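Local coordinates for protein subclass B1 metallo-beta-lactamase (Myroides odoratimimus, PDB 6T5L) that hydrolyses beta-lactam antibiotics, carbapenems among them, with the help of zinc ions bound in its active site, at residues P94-F97 against H98-I102. Numbering follows the deposited sequence.
Sequences PTHF and HDDCI. With ZN (zinc ion), chain C; ZN (zinc ion), chain D.
One face of the H96 imidazole carries the sulfur of C101, with SG 3.4 Å from the ring centroid and 23° off the ring normal, displaced toward the ND1–CE1 rim. At the edge of the same ring, near its plane, sits ND1 of H98. The H98 ring in turn directs its CD2–NE2 edge at one face of F97; the centroids are 4.5 Å apart and the planes meet at 52°, an edge-to-face pair inclined well away from perpendicular. The close approach of the two histidines is the work of a shared metal: H96 NE2 and H98 ND1 each bind the first zinc at 2.0 Å, and H161 adds a third imidazole. H96 reaches that zinc with CG between its backbone N and carbonyl carbon (chi1 63°). At the other ring nitrogen, NE2 of H98 is hydrogen-bonded to OD2 of D194, a second-shell carboxylate that probably helps fix the ring's rotation. D100 turns to the second zinc, binding it through OD2 at 2.2 Å alongside C180 and H221. Away from the metals the chain folds back on itself: the backbone O of H98, the N-cap of helix 99-102, accepts from the backbone N of both C101 and I102, and I102 CG2 packs on P94 CB at 3.5 Å. F97 and I102 also lean on helix 119-127. This is the HXHXD metal-binding loop of the metallo-beta-lactamase superfamily, following strand 88-93 and supplying ligands to both zincs of a subclass B1 active site.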
loop_
_atom_site.group_PDB
_atom_site.type_symbol
_atom_site.label_atom_id
_atom_site.label_comp_id
_atom_site.label_asym_id
_atom_site.label_seq_id
_atom_site.Cartn_x
_atom_site.Cartn_y
_atom_site.Cartn_z
ATOM N N PRO A 94 3.227 5.336 2.760
ATOM C CA PRO A 94 2.592 4.382 3.675
ATOM C C PRO A 94 1.098 4.668 3.779
ATOM O O PRO A 94 0.710 5.804 4.024
ATOM C CB PRO A 94 3.302 4.625 5.009
ATOM C CG PRO A 94 4.182 5.834 4.833
ATOM C CD PRO A 94 3.915 6.426 3.453
ATOM N N THR A 95 0.261 3.639 3.623
ATOM C CA THR A 95 -1.179 3.864 3.452
ATOM C C THR A 95 -1.909 3.940 4.791
ATOM O O THR A 95 -3.067 4.382 4.800
ATOM C CB THR A 95 -1.841 2.783 2.551
ATOM O OG1 THR A 95 -1.695 1.483 3.143
ATOM C CG2 THR A 95 -1.243 2.843 1.164
ATOM N N HIS A 96 -1.276 3.465 5.890
ATOM C CA HIS A 96 -1.673 3.757 7.275
ATOM C C HIS A 96 -0.494 3.472 8.224
ATOM O O HIS A 96 0.629 3.176 7.803
ATOM C CB HIS A 96 -2.981 3.022 7.720
ATOM C CG HIS A 96 -2.921 1.517 7.745
ATOM N ND1 HIS A 96 -2.975 0.770 6.595
ATOM C CD2 HIS A 96 -2.983 0.619 8.775
ATOM C CE1 HIS A 96 -2.982 -0.523 6.919
ATOM N NE2 HIS A 96 -2.959 -0.638 8.234
ATOM N N PHE A 97 -0.747 3.593 9.520
ATOM C CA PHE A 97 0.336 3.675 10.500
ATOM C C PHE A 97 0.784 2.308 11.029
ATOM O O PHE A 97 1.717 2.255 11.820
ATOM C CB PHE A 97 -0.085 4.573 11.671
ATOM C CG PHE A 97 -1.102 3.946 12.580
ATOM C CD1 PHE A 97 -2.453 3.945 12.269
ATOM C CD2 PHE A 97 -0.700 3.381 13.782
ATOM C CE1 PHE A 97 -3.401 3.345 13.151
ATOM C CE2 PHE A 97 -1.633 2.807 14.669
ATOM C CZ PHE A 97 -2.960 2.769 14.353
ATOM N N HIS A 98 0.200 1.203 10.589
ATOM C CA HIS A 98 0.622 -0.092 11.118
ATOM C C HIS A 98 1.939 -0.544 10.494
ATOM O O HIS A 98 2.404 0.017 9.501
ATOM C CB HIS A 98 -0.428 -1.150 10.831
ATOM C CG HIS A 98 -1.621 -1.021 11.697
ATOM N ND1 HIS A 98 -2.863 -1.492 11.334
ATOM C CD2 HIS A 98 -1.754 -0.483 12.930
ATOM C CE1 HIS A 98 -3.719 -1.235 12.309
ATOM N NE2 HIS A 98 -3.066 -0.650 13.303
ATOM N N ASP A 99 2.478 -1.654 11.017
ATOM C CA ASP A 99 3.817 -2.081 10.615
ATOM C C ASP A 99 3.844 -2.766 9.256
ATOM O O ASP A 99 4.921 -2.823 8.645
ATOM C CB ASP A 99 4.445 -3.012 11.663
ATOM C CG ASP A 99 5.150 -2.256 12.815
ATOM O OD1 ASP A 99 5.358 -1.035 12.716
ATOM O OD2 ASP A 99 5.514 -2.909 13.812
ATOM N N ASP A 100 2.700 -3.269 8.739
ATOM C CA ASP A 100 2.679 -3.684 7.330
ATOM C C ASP A 100 2.569 -2.486 6.385
ATOM O O ASP A 100 2.270 -2.668 5.171
ATOM C CB ASP A 100 1.585 -4.750 7.032
ATOM C CG ASP A 100 0.166 -4.409 7.559
ATOM O OD1 ASP A 100 -0.002 -3.947 8.710
ATOM O OD2 ASP A 100 -0.827 -4.779 6.887
ATOM N N CYS A 101 2.871 -1.279 6.899
ATOM C CA CYS A 101 2.965 -0.133 6.006
ATOM C C CYS A 101 4.277 0.616 6.192
ATOM O O CYS A 101 4.774 1.177 5.209
ATOM C CB CYS A 101 1.772 0.825 6.194
ATOM S SG CYS A 101 0.152 -0.015 6.363
ATOM N N ILE A 102 4.856 0.628 7.430
ATOM C CA ILE A 102 6.064 1.396 7.703
ATOM C C ILE A 102 7.165 0.553 8.330
ATOM O O ILE A 102 8.166 1.089 8.837
ATOM C CB ILE A 102 5.753 2.592 8.628
ATOM C CG1 ILE A 102 5.133 2.099 9.937
ATOM C CG2 ILE A 102 4.840 3.563 7.981
ATOM C CD1 ILE A 102 5.441 2.944 11.071
HETATM ZN ZN ZN C . -3.421 -2.143 9.530
HETATM ZN ZN ZN D . -3.059 -4.968 7.104
HETATM O O HOH W 1 -2.773 -3.064 8.954
HETATM O O HOH W 2 -5.124 -5.815 7.707
#